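Local coordinates for metallo-beta-lactamase domain-containing protein (Thermotoga maritima, PDB 3H3E) that binds zinc and is probably a metal-dependent hydrolase of the metallo-beta-lactamase superfamily, though its substrate is unknown, at residues K90-Q95 against A105-V110. The protein carries 2 engineered substitutions. Sequence-based numbering, arbitrary orientation.
Sequences KEALDQ and ADWNEV
The indole of W107, in the first turn of helix 107-113, meets L93 through a CH-pi contact. CD2 of L93 lies over one face of the ring system, 3.9 Å from the centroid of the five-membered ring of W107 and 26° off its normal. This methyl is displaced toward the rim, with L93 CD2 3.5 Å from W107 CG. L93 CD2 and A105 CB, the latter from W107's own segment and also near the rim, flank the two faces of the indole. The CB bond of W107 points at the loop 90-95, and with CG anti to the carbonyl carbon (chi1 -61°) the indole lies against L93 and A92. Its benzo side is within van der Waals range of A92, with W107 CZ2 4.1 Å from A92 CB; the A92 side chain is about 6 Å from that of the zinc ligand H69. L88 and A75 also touch the indole, joining the packing to strand 85-89 and helix 72-75.

The polar approaches are to backbone oxygens. W107 NE1 comes 2.8 Å from A92 O, which stands off the ring at a slant. Q95, bent at chi2 (-44°), brings NE2 to 3.6 Å from A105 O and approaches the indole rim from close to the ring plane, while its OE1 is hydrogen-bonded to Y102.

The contact thus combines apolar packing of W107 against L93, A92 and A105 with a close polar approach at NE1; with apolar groups against both faces, the buried indole probably has little freedom to turn.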
ATOM      1  N   LYS A  90      -4.315   2.258  15.080  1.00 29.27           N
ATOM      2  CA  LYS A  90      -3.698   2.591  16.358  1.00 28.86           C
ATOM      3  C   LYS A  90      -2.286   2.038  16.455  1.00 25.78           C
ATOM      4  O   LYS A  90      -1.397   2.696  16.974  1.00 33.99           O
ATOM      5  CB  LYS A  90      -4.545   2.108  17.543  1.00 31.19           C
ATOM      6  CG  LYS A  90      -5.749   2.995  17.859  1.00 41.59           C
ATOM      7  CD  LYS A  90      -6.436   2.585  19.166  1.00 51.55           C
ATOM      8  CE  LYS A  90      -7.108   3.778  19.876  1.00 58.79           C
ATOM      9  NZ  LYS A  90      -6.156   4.859  20.332  1.00 58.54           N
ATOM     10  N   GLU A  91      -2.064   0.840  15.934  1.00 22.03           N
ATOM     11  CA  GLU A  91      -0.772   0.185  16.127  1.00 21.74           C
ATOM     12  C   GLU A  91       0.322   0.670  15.164  1.00 21.98           C
ATOM     13  O   GLU A  91       1.485   0.300  15.286  1.00 27.89           O
ATOM     14  CB  GLU A  91      -0.917  -1.352  16.140  1.00 24.73           C
ATOM     15  CG  GLU A  91      -1.919  -1.911  15.161  1.00 30.05           C
ATOM     16  CD  GLU A  91      -3.337  -1.962  15.701  1.00 30.34           C
ATOM     17  OE1 GLU A  91      -3.664  -2.919  16.420  1.00 29.19           O
ATOM     18  OE2 GLU A  91      -4.143  -1.070  15.361  1.00 33.99           O
ATOM     19  N   ALA A  92      -0.050   1.524  14.221  1.00 16.19           N
ATOM     20  CA  ALA A  92       0.949   2.212  13.416  1.00 13.39           C
ATOM     21  C   ALA A  92       1.842   3.108  14.276  1.00 18.94           C
ATOM     22  O   ALA A  92       2.908   3.516  13.854  1.00 22.33           O
ATOM     23  CB  ALA A  92       0.277   3.027  12.344  1.00 11.50           C
ATOM     24  N   LEU A  93       1.399   3.425  15.484  1.00 26.35           N
ATOM     25  CA  LEU A  93       2.155   4.325  16.352  1.00 23.18           C
ATOM     26  C   LEU A  93       3.371   3.664  16.990  1.00 23.35           C
ATOM     27  O   LEU A  93       4.327   4.346  17.331  1.00 24.07           O
ATOM     28  CB  LEU A  93       1.259   4.888  17.457  1.00 13.73           C
ATOM     29  CG  LEU A  93       0.042   5.688  17.001  1.00 17.90           C
ATOM     30  CD1 LEU A  93      -0.793   6.016  18.207  1.00 16.72           C
ATOM     31  CD2 LEU A  93       0.438   6.947  16.266  1.00 16.17           C
ATOM     32  N   ASP A  94       3.321   2.347  17.172  1.00 22.87           N
ATOM     33  CA  ASP A  94       4.433   1.614  17.767  1.00 19.72           C
ATOM     34  C   ASP A  94       5.658   1.808  16.908  1.00 18.02           C
ATOM     35  O   ASP A  94       5.557   1.946  15.705  1.00 26.03           O
ATOM     36  CB  ASP A  94       4.105   0.130  17.889  1.00 25.29           C
ATOM     37  CG  ASP A  94       2.919  -0.130  18.790  1.00 33.08           C
ATOM     38  OD1 ASP A  94       2.627   0.729  19.638  1.00 31.90           O
ATOM     39  OD2 ASP A  94       2.278  -1.194  18.652  1.00 44.71           O
ATOM     40  N   GLN A  95       6.824   1.837  17.529  1.00 25.19           N
ATOM     41  CA  GLN A  95       8.026   2.239  16.821  1.00 24.78           C
ATOM     42  C   GLN A  95       8.669   1.059  16.129  1.00 23.26           C
ATOM     43  O   GLN A  95       9.074   0.100  16.766  1.00 33.75           O
ATOM     44  CB  GLN A  95       8.995   2.980  17.757  1.00 30.32           C
ATOM     45  CG  GLN A  95       8.540   4.430  18.097  1.00 74.87           C
ATOM     46  CD  GLN A  95       8.015   5.250  16.879  1.00 62.81           C
ATOM     47  OE1 GLN A  95       8.274   4.921  15.718  1.00 60.42           O
ATOM     48  NE2 GLN A  95       7.279   6.323  17.165  1.00 62.86           N
ATOM     49  N   ALA A 105       7.854   6.013  12.001  1.00 26.80           N
ATOM     50  CA  ALA A 105       7.462   7.347  11.581  1.00 21.78           C
ATOM     51  C   ALA A 105       7.353   8.285  12.787  1.00 24.97           C
ATOM     52  O   ALA A 105       7.124   7.851  13.916  1.00 30.44           O
ATOM     53  CB  ALA A 105       6.150   7.288  10.828  1.00 24.77           C
ATOM     54  N   ASP A 106       7.517   9.579  12.541  1.00 26.33           N
ATOM     55  CA  ASP A 106       7.482  10.566  13.608  1.00 21.44           C
ATOM     56  C   ASP A 106       6.047  11.014  13.837  1.00 24.23           C
ATOM     57  O   ASP A 106       5.633  12.060  13.363  1.00 27.37           O
ATOM     58  CB  ASP A 106       8.398  11.755  13.271  1.00 20.69           C
ATOM     59  CG  ASP A 106       8.664  12.653  14.473  1.00 32.53           C
ATOM     60  OD1 ASP A 106       8.036  12.443  15.530  1.00 42.16           O
ATOM     61  OD2 ASP A 106       9.499  13.575  14.367  1.00 37.17           O
ATOM     62  N   TRP A 107       5.287  10.211  14.566  1.00 29.07           N
ATOM     63  CA  TRP A 107       3.867  10.488  14.770  1.00 27.28           C
ATOM     64  C   TRP A 107       3.634  11.686  15.669  1.00 30.31           C
ATOM     65  O   TRP A 107       2.584  12.316  15.587  1.00 30.85           O
ATOM     66  CB  TRP A 107       3.126   9.254  15.321  1.00 23.31           C
ATOM     67  CG  TRP A 107       3.209   8.108  14.388  1.00 25.78           C
ATOM     68  CD1 TRP A 107       3.971   6.988  14.531  1.00 35.19           C
ATOM     69  CD2 TRP A 107       2.554   7.993  13.125  1.00 22.91           C
ATOM     70  NE1 TRP A 107       3.819   6.173  13.437  1.00 35.90           N
ATOM     71  CE2 TRP A 107       2.947   6.767  12.564  1.00 31.03           C
ATOM     72  CE3 TRP A 107       1.660   8.802  12.420  1.00 23.46           C
ATOM     73  CZ2 TRP A 107       2.471   6.328  11.329  1.00 31.66           C
ATOM     74  CZ3 TRP A 107       1.195   8.372  11.202  1.00 24.39           C
ATOM     75  CH2 TRP A 107       1.603   7.143  10.664  1.00 30.83           C
ATOM     76  N   ASN A 108       4.602  11.998  16.529  1.00 30.28           N
ATOM     77  CA  ASN A 108       4.448  13.135  17.429  1.00 32.73           C
ATOM     78  C   ASN A 108       4.327  14.399  16.621  1.00 27.94           C
ATOM     79  O   ASN A 108       3.525  15.275  16.928  1.00 32.83           O
ATOM     80  CB  ASN A 108       5.631  13.253  18.384  1.00 40.82           C
ATOM     81  CG  ASN A 108       5.686  12.125  19.376  1.00 48.45           C
ATOM     82  OD1 ASN A 108       4.674  11.764  19.986  1.00 42.87           O
ATOM     83  ND2 ASN A 108       6.874  11.551  19.545  1.00 53.41           N
ATOM     84  N   GLU A 109       5.139  14.480  15.578  1.00 21.35           N
ATOM     85  CA  GLU A 109       5.149  15.633  14.709  1.00 27.25           C
ATOM     86  C   GLU A 109       3.975  15.588  13.750  1.00 30.46           C
ATOM     87  O   GLU A 109       3.303  16.585  13.515  1.00 39.97           O
ATOM     88  CB  GLU A 109       6.458  15.672  13.933  1.00 35.41           C
ATOM     89  CG  GLU A 109       6.666  16.949  13.165  1.00 48.65           C
ATOM     90  CD  GLU A 109       8.095  17.440  13.243  1.00 57.67           C
ATOM     91  OE1 GLU A 109       8.733  17.217  14.297  1.00 61.36           O
ATOM     92  OE2 GLU A 109       8.574  18.050  12.256  1.00 56.41           O
ATOM     93  N   VAL A 110       3.732  14.415  13.197  1.00 27.55           N
ATOM     94  CA  VAL A 110       2.683  14.239  12.205  1.00 26.56           C
ATOM     95  C   VAL A 110       1.318  14.592  12.767  1.00 24.93           C
ATOM     96  O   VAL A 110       0.507  15.210  12.102  1.00 34.65           O
ATOM     97  CB  VAL A 110       2.673  12.783  11.670  1.00 18.53           C
ATOM     98  CG1 VAL A 110       1.415  12.507  10.859  1.00 16.54           C
ATOM     99  CG2 VAL A 110       3.929  12.516  10.851  1.00 14.33           C
TER